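Local coordinates for glycosyl hydrolase family 62 protein (Coprinopsis cinerea, PDB 5B6T) that acts as an alpha-L-arabinofuranosidase of glycoside hydrolase family 62, probably removing arabinose side groups from arabinoxylan, at residues Asp28-Tyr33 / Pro84-Phe89; Tyr69-Ala74 / Ala116-Pro121; Tyr165-Ser170 / Asn179-Ala184; Asn206-Leu211 / Thr229-Pro234. All blocks are in the same frame, centred on the assembly; numbering follows the deposited sequence.

Contact 1 of 4, residues Asp28-Tyr33 / Pro84-Phe89; sequences DPSVVY and PQVFYF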
loop_
_atom_site.group_PDB
_atom_site.type_symbol
_atom_site.label_atom_id
_atom_site.label_comp_id
_atom_site.label_asym_id
_atom_site.label_seq_id
_atom_site.Cartn_x
_atom_site.Cartn_y
_atom_site.Cartn_z
ATOM N N ASP A 28 -4.930 4.696 1.346
ATOM C CA ASP A 28 -3.675 3.971 1.425
ATOM C C ASP A 28 -3.746 2.679 2.272
ATOM O O ASP A 28 -2.883 2.457 3.129
ATOM C CB ASP A 28 -2.571 4.877 2.010
ATOM C CG ASP A 28 -2.570 6.286 1.452
ATOM O OD1 ASP A 28 -2.798 6.442 0.250
ATOM O OD2 ASP A 28 -2.302 7.220 2.273
ATOM N N PRO A 29 -4.749 1.809 2.032
ATOM C CA PRO A 29 -4.990 0.732 2.970
ATOM C C PRO A 29 -3.950 -0.370 2.963
ATOM O O PRO A 29 -3.418 -0.724 1.903
ATOM C CB PRO A 29 -6.346 0.146 2.504
ATOM C CG PRO A 29 -6.404 0.500 1.049
ATOM C CD PRO A 29 -5.768 1.843 0.959
ATOM N N SER A 30 -3.728 -0.954 4.143
ATOM C CA SER A 30 -3.025 -2.201 4.295
ATOM C C SER A 30 -3.978 -3.217 4.945
ATOM O O SER A 30 -4.778 -2.853 5.793
ATOM C CB SER A 30 -1.797 -2.009 5.187
ATOM O OG SER A 30 -0.973 -3.163 5.162
ATOM N N VAL A 31 -3.873 -4.480 4.556
ATOM C CA VAL A 31 -4.862 -5.458 4.980
ATOM C C VAL A 31 -4.332 -6.864 5.170
ATOM O O VAL A 31 -3.614 -7.396 4.333
ATOM C CB VAL A 31 -6.074 -5.475 4.023
ATOM C CG1 VAL A 31 -5.655 -5.729 2.578
ATOM C CG2 VAL A 31 -7.141 -6.444 4.487
ATOM N N VAL A 32 -4.748 -7.448 6.297
ATOM C CA VAL A 32 -4.533 -8.874 6.576
ATOM C C VAL A 32 -5.789 -9.481 7.185
ATOM O O VAL A 32 -6.558 -8.804 7.873
ATOM C CB VAL A 32 -3.337 -9.141 7.523
ATOM C CG1 VAL A 32 -2.030 -8.746 6.858
ATOM C CG2 VAL A 32 -3.465 -8.448 8.869
ATOM N N TYR A 33 -5.964 -10.772 6.902
ATOM C CA TYR A 33 -7.003 -11.591 7.536
ATOM C C TYR A 33 -6.327 -12.461 8.574
ATOM O O TYR A 33 -5.398 -13.198 8.258
ATOM C CB TYR A 33 -7.710 -12.459 6.513
ATOM C CG TYR A 33 -8.978 -13.117 7.050
ATOM C CD1 TYR A 33 -10.143 -12.390 7.189
ATOM C CD2 TYR A 33 -9.002 -14.471 7.392
ATOM C CE1 TYR A 33 -11.307 -12.978 7.650
ATOM C CE2 TYR A 33 -10.149 -15.063 7.883
ATOM C CZ TYR A 33 -11.305 -14.327 7.991
ATOM O OH TYR A 33 -12.477 -14.937 8.431
ATOM N N PRO A 84 0.242 3.144 5.694
ATOM C CA PRO A 84 0.739 2.052 6.497
ATOM C C PRO A 84 0.921 0.731 5.719
ATOM O O PRO A 84 0.274 0.495 4.686
ATOM C CB PRO A 84 -0.356 1.894 7.546
ATOM C CG PRO A 84 -1.613 2.254 6.820
ATOM C CD PRO A 84 -1.215 3.340 5.870
ATOM N N GLN A 85 1.759 -0.160 6.276
ATOM C CA GLN A 85 1.910 -1.531 5.813
ATOM C C GLN A 85 2.043 -2.393 7.045
ATOM O O GLN A 85 2.974 -2.202 7.806
ATOM C CB GLN A 85 3.157 -1.718 4.940
ATOM C CG GLN A 85 3.284 -3.157 4.437
ATOM C CD GLN A 85 4.691 -3.531 4.053
ATOM O OE1 GLN A 85 5.666 -2.955 4.513
ATOM N NE2 GLN A 85 4.794 -4.564 3.237
ATOM N N VAL A 86 1.132 -3.338 7.238
ATOM C CA VAL A 86 1.196 -4.261 8.366
ATOM C C VAL A 86 1.671 -5.647 7.947
ATOM O O VAL A 86 1.260 -6.160 6.911
ATOM C CB VAL A 86 -0.174 -4.371 9.114
ATOM C CG1 VAL A 86 -1.262 -5.012 8.253
ATOM C CG2 VAL A 86 -0.011 -5.143 10.427
ATOM N N PHE A 87 2.481 -6.283 8.781
ATOM C CA PHE A 87 2.906 -7.676 8.545
ATOM C C PHE A 87 3.462 -8.243 9.837
ATOM O O PHE A 87 3.842 -7.491 10.739
ATOM C CB PHE A 87 3.966 -7.826 7.416
ATOM C CG PHE A 87 5.208 -7.013 7.632
ATOM C CD1 PHE A 87 6.311 -7.559 8.286
ATOM C CD2 PHE A 87 5.315 -5.714 7.135
ATOM C CE1 PHE A 87 7.446 -6.809 8.508
ATOM C CE2 PHE A 87 6.466 -4.963 7.369
ATOM C CZ PHE A 87 7.536 -5.534 8.007
ATOM N N TYR A 88 3.528 -9.562 9.909
ATOM C CA TYR A 88 4.042 -10.244 11.083
ATOM C C TYR A 88 5.462 -10.640 10.801
ATOM O O TYR A 88 5.725 -11.415 9.853
ATOM C CB TYR A 88 3.191 -11.483 11.363
ATOM C CG TYR A 88 3.571 -12.275 12.576
ATOM C CD1 TYR A 88 3.325 -11.790 13.863
ATOM C CD2 TYR A 88 4.075 -13.539 12.442
ATOM C CE1 TYR A 88 3.648 -12.536 14.985
ATOM C CE2 TYR A 88 4.402 -14.293 13.550
ATOM C CZ TYR A 88 4.187 -13.789 14.814
ATOM O OH TYR A 88 4.467 -14.582 15.926
ATOM N N PHE A 89 6.392 -10.130 11.598
ATOM C CA PHE A 89 7.804 -10.475 11.436
ATOM C C PHE A 89 8.076 -11.685 12.307
ATOM O O PHE A 89 8.359 -11.582 13.515
ATOM C CB PHE A 89 8.737 -9.316 11.787
ATOM C CG PHE A 89 10.155 -9.560 11.374
ATOM C CD1 PHE A 89 10.507 -9.504 10.041
ATOM C CD2 PHE A 89 11.128 -9.918 12.302
ATOM C CE1 PHE A 89 11.789 -9.767 9.632
ATOM C CE2 PHE A 89 12.430 -10.169 11.901
ATOM C CZ PHE A 89 12.762 -10.105 10.576
HETATM O O HOH W 1 -0.279 2.027 2.650
#

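Contact 2 of 4, residues Tyr69-Ala74 / Ala116-Pro121; sequences YYLDQA and AGWTAP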
loop_
_atom_site.group_PDB
_atom_site.type_symbol
_atom_site.label_atom_id
_atom_site.label_comp_id
_atom_site.label_asym_id
_atom_site.label_seq_id
_atom_site.Cartn_x
_atom_site.Cartn_y
_atom_site.Cartn_z
ATOM N N TYR A 69 -10.493 2.663 15.278
ATOM C CA TYR A 69 -9.585 2.960 16.397
ATOM C C TYR A 69 -8.548 3.906 15.845
ATOM O O TYR A 69 -7.672 3.505 15.052
ATOM C CB TYR A 69 -8.914 1.699 17.010
ATOM C CG TYR A 69 -8.306 1.978 18.359
ATOM C CD1 TYR A 69 -7.123 2.660 18.471
ATOM C CD2 TYR A 69 -8.914 1.521 19.526
ATOM C CE1 TYR A 69 -6.581 2.930 19.727
ATOM C CE2 TYR A 69 -8.372 1.774 20.774
ATOM C CZ TYR A 69 -7.206 2.478 20.860
ATOM O OH TYR A 69 -6.663 2.780 22.102
ATOM N N TYR A 70 -8.600 5.159 16.299
ATOM C CA TYR A 70 -7.633 6.162 15.891
ATOM C C TYR A 70 -6.291 5.920 16.599
ATOM O O TYR A 70 -6.199 5.966 17.821
ATOM C CB TYR A 70 -8.177 7.542 16.200
ATOM C CG TYR A 70 -9.372 7.931 15.347
ATOM C CD1 TYR A 70 -9.230 8.174 13.988
ATOM C CD2 TYR A 70 -10.644 8.075 15.908
ATOM C CE1 TYR A 70 -10.324 8.517 13.188
ATOM C CE2 TYR A 70 -11.730 8.422 15.129
ATOM C CZ TYR A 70 -11.566 8.661 13.768
ATOM O OH TYR A 70 -12.629 9.059 12.962
ATOM N N LEU A 71 -5.248 5.636 15.814
ATOM C CA LEU A 71 -4.005 5.145 16.396
ATOM C C LEU A 71 -3.201 6.224 17.103
ATOM O O LEU A 71 -2.232 5.903 17.799
ATOM C CB LEU A 71 -3.159 4.397 15.361
ATOM C CG LEU A 71 -3.793 3.100 14.874
ATOM C CD1 LEU A 71 -2.969 2.550 13.717
ATOM C CD2 LEU A 71 -3.904 2.069 16.000
ATOM N N ASP A 72 -3.620 7.482 16.979
ATOM C CA ASP A 72 -3.004 8.532 17.797
ATOM C C ASP A 72 -3.294 8.379 19.295
ATOM O O ASP A 72 -2.630 9.010 20.117
ATOM C CB ASP A 72 -3.348 9.942 17.267
ATOM C CG ASP A 72 -4.845 10.306 17.363
ATOM O OD1 ASP A 72 -5.581 9.744 18.149
ATOM O OD2 ASP A 72 -5.240 11.304 16.705
ATOM N N GLN A 73 -4.237 7.513 19.651
ATOM C CA GLN A 73 -4.497 7.150 21.042
ATOM C C GLN A 73 -3.515 6.106 21.618
ATOM O O GLN A 73 -3.472 5.884 22.843
ATOM C CB GLN A 73 -5.956 6.683 21.224
ATOM C CG GLN A 73 -6.971 7.737 20.846
ATOM C CD GLN A 73 -6.784 9.033 21.586
ATOM O OE1 GLN A 73 -6.387 10.063 20.999
ATOM N NE2 GLN A 73 -7.039 9.003 22.865
ATOM N N ALA A 74 -2.813 5.414 20.718
ATOM C CA ALA A 74 -1.748 4.486 21.077
ATOM C C ALA A 74 -0.461 5.289 21.231
ATOM O O ALA A 74 -0.387 6.478 20.852
ATOM C CB ALA A 74 -1.575 3.418 19.974
ATOM N N ALA A 116 -4.262 -0.361 20.730
ATOM C CA ALA A 116 -3.669 0.541 21.717
ATOM C C ALA A 116 -2.182 0.292 21.950
ATOM O O ALA A 116 -1.504 1.159 22.537
ATOM C CB ALA A 116 -4.420 0.440 23.043
ATOM N N GLY A 117 -1.649 -0.850 21.489
ATOM C CA GLY A 117 -0.276 -1.295 21.747
ATOM C C GLY A 117 0.787 -0.846 20.768
ATOM O O GLY A 117 1.973 -1.052 21.019
ATOM N N TRP A 118 0.399 -0.224 19.661
ATOM C CA TRP A 118 1.425 0.177 18.679
ATOM C C TRP A 118 2.387 1.210 19.240
ATOM O O TRP A 118 1.982 2.264 19.756
ATOM C CB TRP A 118 0.769 0.676 17.412
ATOM C CG TRP A 118 0.072 -0.428 16.655
ATOM C CD1 TRP A 118 -1.278 -0.673 16.597
ATOM C CD2 TRP A 118 0.694 -1.448 15.871
ATOM N NE1 TRP A 118 -1.532 -1.777 15.831
ATOM C CE2 TRP A 118 -0.335 -2.278 15.368
ATOM C CE3 TRP A 118 2.014 -1.727 15.531
ATOM C CZ2 TRP A 118 -0.068 -3.378 14.548
ATOM C CZ3 TRP A 118 2.289 -2.812 14.729
ATOM C CH2 TRP A 118 1.240 -3.606 14.206
ATOM N N THR A 119 3.677 0.916 19.104
ATOM C CA THR A 119 4.729 1.728 19.702
ATOM C C THR A 119 4.854 3.101 19.065
ATOM O O THR A 119 4.438 3.336 17.935
ATOM C CB THR A 119 6.092 1.003 19.628
ATOM O OG1 THR A 119 6.387 0.626 18.258
ATOM C CG2 THR A 119 6.112 -0.214 20.498
ATOM N N ALA A 120 5.462 4.030 19.808
ATOM C CA ALA A 120 5.857 5.304 19.269
ATOM C C ALA A 120 6.856 5.085 18.114
ATOM O O ALA A 120 7.596 4.129 18.139
ATOM C CB ALA A 120 6.519 6.140 20.362
ATOM N N PRO A 121 6.859 5.973 17.105
ATOM C CA PRO A 121 7.624 5.683 15.890
ATOM C C PRO A 121 9.131 5.558 16.117
ATOM O O PRO A 121 9.733 6.320 16.936
ATOM C CB PRO A 121 7.346 6.877 14.994
ATOM C CG PRO A 121 6.066 7.445 15.469
ATOM C CD PRO A 121 6.054 7.191 16.959
#

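Contact 3 of 4, residues Tyr165-Ser170 / Asn179-Ala184; sequences YRSQTS and NEPVIA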
loop_
_atom_site.group_PDB
_atom_site.type_symbol
_atom_site.label_atom_id
_atom_site.label_comp_id
_atom_site.label_asym_id
_atom_site.label_seq_id
_atom_site.Cartn_x
_atom_site.Cartn_y
_atom_site.Cartn_z
ATOM N N TYR A 165 12.994 3.429 -4.939
ATOM C CA TYR A 165 14.229 3.105 -4.230
ATOM C C TYR A 165 14.106 1.799 -3.459
ATOM O O TYR A 165 12.998 1.418 -3.014
ATOM C CB TYR A 165 14.582 4.197 -3.225
ATOM C CG TYR A 165 14.703 5.566 -3.843
ATOM C CD1 TYR A 165 15.876 5.968 -4.428
ATOM C CD2 TYR A 165 13.644 6.465 -3.818
ATOM C CE1 TYR A 165 15.977 7.210 -5.026
ATOM C CE2 TYR A 165 13.731 7.720 -4.425
ATOM C CZ TYR A 165 14.910 8.085 -5.022
ATOM O OH TYR A 165 15.043 9.335 -5.586
ATOM N N ARG A 166 15.255 1.152 -3.260
ATOM C CA ARG A 166 15.307 -0.102 -2.513
ATOM C C ARG A 166 16.595 -0.208 -1.672
ATOM O O ARG A 166 17.695 -0.099 -2.229
ATOM C CB ARG A 166 15.232 -1.277 -3.470
ATOM C CG ARG A 166 15.125 -2.643 -2.801
ATOM C CD ARG A 166 15.317 -3.831 -3.723
ATOM N NE ARG A 166 16.632 -3.813 -4.378
ATOM C CZ ARG A 166 17.763 -4.208 -3.808
ATOM N NH1 ARG A 166 17.775 -4.675 -2.581
ATOM N NH2 ARG A 166 18.894 -4.127 -4.484
ATOM N N SER A 167 16.434 -0.376 -0.353
ATOM C CA SER A 167 17.534 -0.716 0.565
ATOM C C SER A 167 17.362 -2.142 1.000
ATOM O O SER A 167 16.269 -2.735 0.900
ATOM C CB SER A 167 17.532 0.171 1.813
ATOM O OG SER A 167 17.870 1.513 1.498
ATOM N N GLN A 168 18.445 -2.718 1.514
ATOM C CA GLN A 168 18.339 -4.044 2.102
ATOM C C GLN A 168 19.128 -4.176 3.378
ATOM O O GLN A 168 20.047 -3.391 3.633
ATOM C CB GLN A 168 18.762 -5.099 1.080
ATOM C CG GLN A 168 20.164 -4.868 0.521
ATOM C CD GLN A 168 20.549 -5.962 -0.440
ATOM O OE1 GLN A 168 19.877 -6.184 -1.470
ATOM N NE2 GLN A 168 21.632 -6.675 -0.112
ATOM N N THR A 169 18.713 -5.149 4.196
ATOM C CA THR A 169 19.421 -5.544 5.394
ATOM C C THR A 169 19.243 -7.048 5.591
ATOM O O THR A 169 18.462 -7.656 4.887
ATOM C CB THR A 169 18.934 -4.759 6.648
ATOM O OG1 THR A 169 19.849 -4.937 7.734
ATOM C CG2 THR A 169 17.570 -5.192 7.103
ATOM N N SER A 170 19.995 -7.668 6.498
ATOM C CA SER A 170 19.776 -9.085 6.763
ATOM C C SER A 170 18.485 -9.336 7.526
ATOM O O SER A 170 18.025 -8.504 8.318
ATOM C CB SER A 170 20.941 -9.715 7.530
ATOM O OG SER A 170 21.001 -9.128 8.802
ATOM N N ASN A 179 20.746 -0.449 4.218
ATOM C CA ASN A 179 21.865 0.200 3.556
ATOM C C ASN A 179 21.429 1.379 2.721
ATOM O O ASN A 179 20.244 1.772 2.731
ATOM C CB ASN A 179 22.683 -0.813 2.748
ATOM C CG ASN A 179 21.940 -1.387 1.571
ATOM O OD1 ASN A 179 20.750 -1.141 1.354
ATOM N ND2 ASN A 179 22.644 -2.210 0.805
ATOM N N GLU A 180 22.373 1.987 2.007
ATOM C CA GLU A 180 22.024 3.106 1.159
ATOM C C GLU A 180 21.117 2.580 0.046
ATOM O O GLU A 180 21.418 1.573 -0.584
ATOM C CB GLU A 180 23.280 3.747 0.549
ATOM C CG GLU A 180 22.993 4.955 -0.359
ATOM C CD GLU A 180 22.527 6.235 0.361
ATOM O OE1 GLU A 180 22.511 6.238 1.641
ATOM O OE2 GLU A 180 22.189 7.247 -0.365
ATOM N N PRO A 181 19.972 3.243 -0.211
ATOM C CA PRO A 181 19.147 2.709 -1.299
ATOM C C PRO A 181 19.792 2.779 -2.674
ATOM O O PRO A 181 20.621 3.657 -2.935
ATOM C CB PRO A 181 17.890 3.590 -1.278
ATOM C CG PRO A 181 17.978 4.402 -0.038
ATOM C CD PRO A 181 19.402 4.466 0.365
ATOM N N VAL A 182 19.399 1.846 -3.546
ATOM C CA VAL A 182 19.666 1.952 -4.994
ATOM C C VAL A 182 18.357 2.373 -5.663
ATOM O O VAL A 182 17.287 2.282 -5.067
ATOM C CB VAL A 182 20.214 0.639 -5.621
ATOM C CG1 VAL A 182 21.551 0.274 -4.971
ATOM C CG2 VAL A 182 19.203 -0.490 -5.521
ATOM N N ILE A 183 18.438 2.864 -6.881
ATOM C CA ILE A 183 17.239 3.138 -7.681
ATOM C C ILE A 183 16.869 1.805 -8.327
ATOM O O ILE A 183 17.596 1.270 -9.193
ATOM C CB ILE A 183 17.465 4.278 -8.718
ATOM C CG1 ILE A 183 17.614 5.623 -7.973
ATOM C CG2 ILE A 183 16.278 4.332 -9.678
ATOM C CD1 ILE A 183 18.150 6.797 -8.773
ATOM N N ALA A 184 15.794 1.202 -7.837
ATOM C CA ALA A 184 15.300 -0.058 -8.370
ATOM C C ALA A 184 14.596 0.081 -9.732
ATOM O O ALA A 184 14.593 -0.853 -10.548
ATOM C CB ALA A 184 14.340 -0.680 -7.377
HETATM O O HOH W 2 20.291 -1.048 -1.711
#

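Contact 4 of 4, residues Asn206-Leu211 / Thr229-Pro234; sequences NEYLLL and TSIAGP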
loop_
_atom_site.group_PDB
_atom_site.type_symbol
_atom_site.label_atom_id
_atom_site.label_comp_id
_atom_site.label_asym_id
_atom_site.label_seq_id
_atom_site.Cartn_x
_atom_site.Cartn_y
_atom_site.Cartn_z
ATOM N N ASN A 206 8.926 -19.011 -8.540
ATOM C CA ASN A 206 10.109 -18.360 -8.013
ATOM C C ASN A 206 10.132 -16.941 -8.550
ATOM O O ASN A 206 11.126 -16.481 -9.100
ATOM C CB ASN A 206 11.383 -19.116 -8.405
ATOM C CG ASN A 206 11.476 -20.491 -7.749
ATOM O OD1 ASN A 206 11.735 -21.501 -8.425
ATOM N ND2 ASN A 206 11.267 -20.543 -6.442
ATOM N N GLU A 207 9.004 -16.267 -8.413
ATOM C CA GLU A 207 8.857 -14.909 -8.939
ATOM C C GLU A 207 8.212 -13.974 -7.931
ATOM O O GLU A 207 7.482 -14.401 -7.025
ATOM C CB GLU A 207 7.988 -14.901 -10.178
ATOM C CG GLU A 207 8.664 -15.420 -11.430
ATOM C CD GLU A 207 7.675 -15.456 -12.570
ATOM O OE1 GLU A 207 6.667 -16.189 -12.428
ATOM O OE2 GLU A 207 7.872 -14.733 -13.569
ATOM N N TYR A 208 8.428 -12.686 -8.190
ATOM C CA TYR A 208 7.873 -11.576 -7.432
ATOM C C TYR A 208 7.065 -10.675 -8.350
ATOM O O TYR A 208 7.337 -10.581 -9.560
ATOM C CB TYR A 208 8.997 -10.793 -6.753
ATOM C CG TYR A 208 9.746 -11.665 -5.771
ATOM C CD1 TYR A 208 10.781 -12.476 -6.202
ATOM C CD2 TYR A 208 9.373 -11.740 -4.428
ATOM C CE1 TYR A 208 11.456 -13.313 -5.332
ATOM C CE2 TYR A 208 10.035 -12.581 -3.544
ATOM C CZ TYR A 208 11.070 -13.375 -4.008
ATOM O OH TYR A 208 11.729 -14.227 -3.147
ATOM N N LEU A 209 6.072 -10.026 -7.765
ATOM C CA LEU A 209 5.180 -9.067 -8.453
ATOM C C LEU A 209 5.426 -7.652 -7.891
ATOM O O LEU A 209 5.379 -7.462 -6.693
ATOM C CB LEU A 209 3.733 -9.462 -8.205
ATOM C CG LEU A 209 2.654 -8.561 -8.797
ATOM C CD1 LEU A 209 2.659 -8.518 -10.318
ATOM C CD2 LEU A 209 1.289 -8.981 -8.292
ATOM N N LEU A 210 5.670 -6.686 -8.787
ATOM C CA LEU A 210 5.741 -5.255 -8.431
ATOM C C LEU A 210 4.526 -4.546 -9.030
ATOM O O LEU A 210 4.271 -4.660 -10.226
ATOM C CB LEU A 210 7.003 -4.623 -9.028
ATOM C CG LEU A 210 7.115 -3.098 -8.966
ATOM C CD1 LEU A 210 7.226 -2.598 -7.541
ATOM C CD2 LEU A 210 8.325 -2.655 -9.792
ATOM N N LEU A 211 3.774 -3.839 -8.183
ATOM C CA LEU A 211 2.724 -2.929 -8.613
ATOM C C LEU A 211 3.167 -1.531 -8.280
ATOM O O LEU A 211 3.874 -1.314 -7.303
ATOM C CB LEU A 211 1.402 -3.199 -7.872
ATOM C CG LEU A 211 0.944 -4.658 -7.854
ATOM C CD1 LEU A 211 -0.320 -4.831 -7.013
ATOM C CD2 LEU A 211 0.778 -5.226 -9.275
ATOM N N THR A 229 12.414 -12.538 -11.092
ATOM C CA THR A 229 12.817 -13.670 -10.263
ATOM C C THR A 229 13.440 -13.222 -8.941
ATOM O O THR A 229 13.660 -14.046 -8.058
ATOM C CB THR A 229 13.826 -14.577 -11.003
ATOM O OG1 THR A 229 14.968 -13.834 -11.348
ATOM C CG2 THR A 229 13.213 -15.092 -12.228
ATOM N N SER A 230 13.790 -11.947 -8.799
ATOM C CA SER A 230 14.362 -11.442 -7.546
ATOM C C SER A 230 13.668 -10.169 -7.097
ATOM O O SER A 230 13.247 -9.335 -7.905
ATOM C CB SER A 230 15.840 -11.119 -7.771
ATOM O OG SER A 230 16.435 -10.493 -6.640
ATOM N N ILE A 231 13.628 -9.978 -5.794
ATOM C CA ILE A 231 13.144 -8.723 -5.233
ATOM C C ILE A 231 14.016 -7.550 -5.718
ATOM O O ILE A 231 13.525 -6.418 -5.854
ATOM C CB ILE A 231 13.089 -8.807 -3.685
ATOM C CG1 ILE A 231 12.104 -9.905 -3.218
ATOM C CG2 ILE A 231 12.710 -7.449 -3.109
ATOM C CD1 ILE A 231 12.251 -10.319 -1.761
ATOM N N ALA A 232 15.295 -7.810 -5.974
ATOM C CA ALA A 232 16.229 -6.802 -6.464
ATOM C C ALA A 232 16.129 -6.534 -7.962
ATOM O O ALA A 232 16.858 -5.699 -8.480
ATOM C CB ALA A 232 17.656 -7.198 -6.104
ATOM N N GLY A 233 15.196 -7.185 -8.656
ATOM C CA GLY A 233 15.027 -6.974 -10.081
ATOM C C GLY A 233 16.025 -7.821 -10.848
ATOM O O GLY A 233 16.666 -8.708 -10.287
ATOM N N PRO A 234 16.142 -7.590 -12.162
ATOM C CA PRO A 234 15.488 -6.599 -12.987
ATOM C C PRO A 234 13.994 -6.929 -13.162
ATOM O O PRO A 234 13.604 -8.092 -13.134
ATOM C CB PRO A 234 16.251 -6.726 -14.313
ATOM C CG PRO A 234 16.615 -8.158 -14.391
ATOM C CD PRO A 234 16.824 -8.622 -12.968
HETATM O O HOH W 3 13.269 -16.400 -6.856
#

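Contact 1 of 4, residues Asp28-Tyr33 / Pro84-Phe89
Strands 29-33 and 84-89 run nearly parallel, 12° apart with their axes 6.0 Å at the closest, and they come nearest at Ser30 and Gln85. No backbone ladder joins them; the direct hydrogen bond comes from a side chain. Ser30 carries its OG anti to its own backbone N (chi1 -170°), and the hydroxyl oxygen accepts the amide hydrogen of Val86: N to OG is 3.0 Å and the bond is close to straight at 166°. The same oxygen is hydrogen-bonded to Glu267, so two groups hold this buried hydroxyl. CB of Ser30 also packs on Pro84 O, 3.3 Å away. One step further along, Val32 and Val86 meet through methyl groups, CG1 to CG1 at 4.1 Å, while CG2 of Val32 lies about as close to that Val86 methyl. At the other end, the Pro84 ring puts CD 3.3 Å from Asp28 O. A water there donates to both Asp28 O and Pro84 O, bridging the two carbonyls. The fold is the five-bladed beta-propeller of this family, and each strand edges its own antiparallel sheet: 25-34 pairs onward with 37-46, and 82-89 with 94-100, so the contact is a seam between successive blades.

Contact 2 of 4, residues Tyr69-Ala74 / Ala116-Pro121
The amide N of Ala74 bonds to Leu71 O at 3.0 Å, closing the 3-10 turn 71-73. Gln73 N makes the like bond to Tyr70 O one residue earlier. Leu71 stands at the start of this turn and Ala74 just past its end, and both touch 116-121; no hydrogen bond crosses between the two segments, and what joins them is apolar packing, plus one methyl set against two carbonyl oxygens. That methyl, of Ala74, points toward segment 116-121: CB is 3.4 Å from Ala116 O and 3.7 Å from Trp118 O. Its approach to CB of Trp118 is looser. Trp118 meets Leu71 through the pyrrole part of the indole, where CD1 lies 3.8 Å from Leu71 CD2. Leu71 has CG anti to its carbonyl carbon (chi1 -66°), and from there the branch ending in CD2 reaches the indole. At the other end of the contact, Tyr69 swings its ring out with CG anti to the backbone N (chi1 -164°). The phenol end meets Ala116, with OH 3.4 Å from CB of that alanine and CZ a little farther off. Strand 68-70 is the outermost strand of the sheet begun by 25-34, and segment 116-121 leads into 122-123, the outermost strand of the next sheet. The contact therefore joins the outer margins of two successive propeller blades. Leu97 of strand 94-100 touches both Leu71 and Trp118, Trp95 packs on the indole as well, and Leu52 and Tyr54 of strand 49-57 also touch Leu71.

Contact 3 of 4, residues Tyr165-Ser170 / Asn179-Ala184
Backbone bonds come first: Arg166 and Val182 form an antiparallel hydrogen-bonded pair, each N to the other's O at 2.9 Å. Farther along, Asn179 takes over with both its backbone and its side chain. Its N donates to Gln168 O at 3.1 Å, while its OD1 accepts from Gln168 N at 2.8 Å in a nearly straight bond (170°) whose donor sits above the amide plane. A chi1 of 67° sets CG of Asn179 between its backbone N and carbonyl carbon, and from there OD1 reaches Gln168 N. Ser167 OG donates to Asn179 O, 2.7 Å apart, and is also hydrogen-bonded to Tyr125. Within strand 163-170, Arg166 NH1 donates to a lone pair of Gln168 OE1 at 2.8 Å, the oxygen lying near the guanidinium plane; His154 is a second partner of NH1. The two segments belong to the beta hairpin of strands 163-170 and 182-186, the outer pair of a four-stranded propeller blade. Among the apolar contacts, Tyr165 and Ile183 lie side by side on one face of the sheet, CE1 to CG1 at 3.7 Å, and CB of Tyr165 packs on Pro181 CB. On the other face Arg166 runs beside Val182, with its NH2 3.8 Å from CG2 of the valine.

Contact 4 of 4, residues Asn206-Leu211 / Thr229-Pro234
Both Tyr208 and Ile231 turn CG and CG1 anti to their own carbonyl carbons, chi1 -62° in each, and this brings the phenol ring and the isoleucine branch together. CG1 of Ile231 sits over one face of the ring, 3.5 Å from its centroid and shifted toward the rim beside CE2; this is a CH-pi contact. An extended chi2 of 164° carries CD1 onward to lie 3.6 Å from Tyr208 CE2. At the edge of the ring, near its plane, the backbone carbonyl of Thr229 approaches, its O 3.6 Å from CE1. The ring is thus bordered by two parts of one loop. That loop joins strand 221-228 to 236-237 in a propeller blade, and it bends through a type I beta turn from Ser230 to Gly233, closed by Gly233 N to Ser230 O at 3.0 Å. Ser230 OG accepts from Ala232 N as well, forming an ST turn. Closer to the surface, Thr229 CA makes a CA-H...O contact with Asn206 O at 3.5 Å. A water links the same two residues, donating to Thr229 O at 2.7 Å and weakly to Asn206 O. Beyond the loop, His154 and Phe156 of strand 152-158 in the preceding blade pack against Ile231.

Contact 1 lies nearest the middle of the propeller, about 8 Å from the chain centre; Asp28, hydrogen-bonded to Ser43, has its side chain about 5 Å (nearest atoms) from the bound calcium and binds a glycerol that is probably from the crystallisation liquor. Contact 2 joins the same two blades farther out, its centre 15 Å from that of contact 1, and the two touch where Val86 CG2 meets Trp118 CH2 at 4.3 Å. Contacts 3 and 4 belong to later blades and have centres 14 Å apart. They meet directly, with Arg166 NE 3.7 Å from Ala232 CA, so the turn of 229-234 packs on the hairpin of contact 3. Contacts 2 and 4 lie on opposite sides of the chain's centre.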